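Local atomic coordinates of tetraacyldisaccharide 4'-kinase (Aquifex aeolicus, PDB entry 4ITN), a protein that probably transfers the gamma-phosphate of ATP to the 4'-position of a tetraacyldisaccharide 1-phosphate, giving lipid IVA in the last step of its pathway. Residues K225-I230 with G272-T277. Numbering follows the deposited sequence.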
loop_
_atom_site.group_PDB
_atom_site.type_symbol
_atom_site.label_atom_id
_atom_site.label_comp_id
_atom_site.label_asym_id
_atom_site.label_seq_id
_atom_site.Cartn_x
_atom_site.Cartn_y
_atom_site.Cartn_z
ATOM N N LYS A 225 -28.982 3.109 4.783
ATOM C CA LYS A 225 -29.616 4.415 4.695
ATOM C C LYS A 225 -30.546 4.624 5.882
ATOM O O LYS A 225 -30.729 5.746 6.352
ATOM C CB LYS A 225 -30.392 4.549 3.384
ATOM C CG LYS A 225 -31.030 5.912 3.174
ATOM C CD LYS A 225 -31.741 5.986 1.832
ATOM C CE LYS A 225 -32.402 7.340 1.627
ATOM N NZ LYS A 225 -33.101 7.422 0.315
ATOM N N GLU A 226 -31.126 3.531 6.365
ATOM C CA GLU A 226 -32.024 3.583 7.510
ATOM C C GLU A 226 -31.696 2.467 8.492
ATOM O O GLU A 226 -32.589 1.777 8.981
ATOM C CB GLU A 226 -33.478 3.467 7.055
ATOM C CG GLU A 226 -33.971 4.654 6.247
ATOM C CD GLU A 226 -35.392 4.469 5.754
ATOM O OE1 GLU A 226 -35.924 3.346 5.879
ATOM O OE2 GLU A 226 -35.974 5.447 5.242
ATOM N N ARG A 227 -30.410 2.293 8.774
ATOM C CA ARG A 227 -29.971 1.243 9.681
ATOM C C ARG A 227 -28.876 1.721 10.624
ATOM O O ARG A 227 -28.154 2.670 10.330
ATOM C CB ARG A 227 -29.478 0.030 8.891
ATOM C CG ARG A 227 -30.381 -0.366 7.736
ATOM C CD ARG A 227 -30.778 -1.828 7.833
ATOM N NE ARG A 227 -30.436 -2.395 9.134
ATOM C CZ ARG A 227 -30.334 -3.697 9.379
ATOM N NH1 ARG A 227 -30.550 -4.575 8.411
ATOM N NH2 ARG A 227 -30.017 -4.120 10.594
ATOM N N GLU A 228 -28.765 1.050 11.763
ATOM C CA GLU A 228 -27.695 1.315 12.723
ATOM C C GLU A 228 -26.690 0.167 12.669
ATOM O O GLU A 228 -27.068 -0.974 12.426
ATOM C CB GLU A 228 -28.267 1.512 14.130
ATOM C CG GLU A 228 -29.359 2.576 14.176
ATOM C CD GLU A 228 -29.935 2.791 15.561
ATOM O OE1 GLU A 228 -31.160 3.018 15.656
ATOM O OE2 GLU A 228 -29.164 2.751 16.546
ATOM N N VAL A 229 -25.416 0.475 12.890
ATOM C CA VAL A 229 -24.327 -0.448 12.579
ATOM C C VAL A 229 -23.436 -0.733 13.795
ATOM O O VAL A 229 -23.229 0.139 14.631
ATOM C CB VAL A 229 -23.455 0.135 11.402
ATOM C CG1 VAL A 229 -22.237 -0.726 11.118
ATOM C CG2 VAL A 229 -24.279 0.351 10.132
ATOM N N ILE A 230 -22.930 -1.959 13.902
ATOM C CA ILE A 230 -21.889 -2.271 14.876
ATOM C C ILE A 230 -20.562 -2.196 14.126
ATOM O O ILE A 230 -20.512 -2.511 12.939
ATOM C CB ILE A 230 -22.065 -3.689 15.454
ATOM C CG1 ILE A 230 -23.505 -3.894 15.936
ATOM C CG2 ILE A 230 -21.085 -3.939 16.594
ATOM C CD1 ILE A 230 -23.803 -5.312 16.405
ATOM N N GLY A 272 -28.424 -11.149 10.970
ATOM C CA GLY A 272 -29.343 -10.049 10.744
ATOM C C GLY A 272 -28.871 -8.663 11.154
ATOM O O GLY A 272 -29.539 -7.670 10.864
ATOM N N GLU A 273 -27.738 -8.583 11.838
ATOM C CA GLU A 273 -27.167 -7.288 12.177
ATOM C C GLU A 273 -26.180 -6.933 11.074
ATOM O O GLU A 273 -25.896 -7.771 10.225
ATOM C CB GLU A 273 -26.495 -7.326 13.555
ATOM C CG GLU A 273 -27.474 -7.580 14.721
ATOM C CD GLU A 273 -28.170 -6.308 15.197
ATOM O OE1 GLU A 273 -27.634 -5.206 14.940
ATOM O OE2 GLU A 273 -29.246 -6.406 15.836
ATOM N N ILE A 274 -25.670 -5.702 11.076
ATOM C CA ILE A 274 -24.692 -5.265 10.068
ATOM C C ILE A 274 -23.403 -4.772 10.734
ATOM O O ILE A 274 -23.451 -4.014 11.710
ATOM C CB ILE A 274 -25.277 -4.167 9.133
ATOM C CG1 ILE A 274 -26.476 -4.718 8.345
ATOM C CG2 ILE A 274 -24.211 -3.625 8.173
ATOM C CD1 ILE A 274 -26.138 -5.923 7.448
ATOM N N TYR A 275 -22.261 -5.218 10.213
ATOM C CA TYR A 275 -20.953 -4.905 10.791
ATOM C C TYR A 275 -20.071 -4.126 9.815
ATOM O O TYR A 275 -20.108 -4.363 8.610
ATOM C CB TYR A 275 -20.233 -6.196 11.211
ATOM C CG TYR A 275 -20.955 -6.965 12.299
ATOM C CD1 TYR A 275 -22.019 -7.802 11.992
ATOM C CD2 TYR A 275 -20.570 -6.853 13.626
ATOM C CE1 TYR A 275 -22.690 -8.505 12.981
ATOM C CE2 TYR A 275 -21.241 -7.552 14.630
ATOM C CZ TYR A 275 -22.299 -8.378 14.295
ATOM O OH TYR A 275 -22.972 -9.077 15.271
ATOM N N LEU A 276 -19.289 -3.189 10.345
ATOM C CA LEU A 276 -18.245 -2.526 9.577
ATOM C C LEU A 276 -16.913 -2.808 10.259
ATOM O O LEU A 276 -16.809 -2.703 11.486
ATOM C CB LEU A 276 -18.483 -1.017 9.502
ATOM C CG LEU A 276 -19.728 -0.537 8.758
ATOM C CD1 LEU A 276 -19.673 0.970 8.543
ATOM C CD2 LEU A 276 -19.821 -1.253 7.434
ATOM N N THR A 277 -15.905 -3.193 9.475
ATOM C CA THR A 277 -14.561 -3.409 10.011
ATOM C C THR A 277 -13.540 -2.864 9.014
ATOM O O THR A 277 -13.936 -2.263 8.013
ATOM C CB THR A 277 -14.297 -4.904 10.348
ATOM O OG1 THR A 277 -13.146 -5.023 11.199
ATOM C CG2 THR A 277 -14.096 -5.732 9.087
#
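I230 lies alongside Y275 at a parallel beta bridge, both side chains on one face of the sheet and pointing the same way. The backbone of I230 straddles Y275: its N donates to I274 O (3.0 Å) and its O accepts from L276 N, the register of a parallel ladder. Y275 CA adds a CH···O contact to I230 O at 3.2 Å. CD1 of I230 reaches the Y275 ring obliquely, 3.8 Å from CE2, while CB lies 3.9 Å from CD2 and CG2 is near CD2 and CE2, so the branched side chain lies beside the ring. A serine in place of Y275 would probably leave CD1 and CG2 of I230 without the ring they pack on, and the backbone N of E270 without the phenolic oxygen it bonds. On the other face V229 is the bump: CG1, anti to its backbone N (chi1 175°), is directed at the branch point of L276 and lies tightly against CG at 3.4 Å, with CD1 and CB of L276 around it. V229 CG2 only brushes I274 CG2. Before the bridge the chains diverge, and there R227 reaches across to the other chain. Bends at chi2 and chi3 turn its guanidinium over I274, whose CG1 sits under one face, displaced from the middle of the group and 4.1 Å from CZ; G272 O lies at the edge, 3.6 Å from NH2, too long to count as a hydrogen bond. E273 OE1 comes near I230 CD1, but its charge is paired with K253. The contact is thus one parallel bridge, far from the predicted ATP site. Strand 229-233 is flanked by strands 252-257 and 275-277, and the latter pairs in turn with strand 291-300; I230 also packs on M256, while L276 rests on F241 and L245 of helix 238-247.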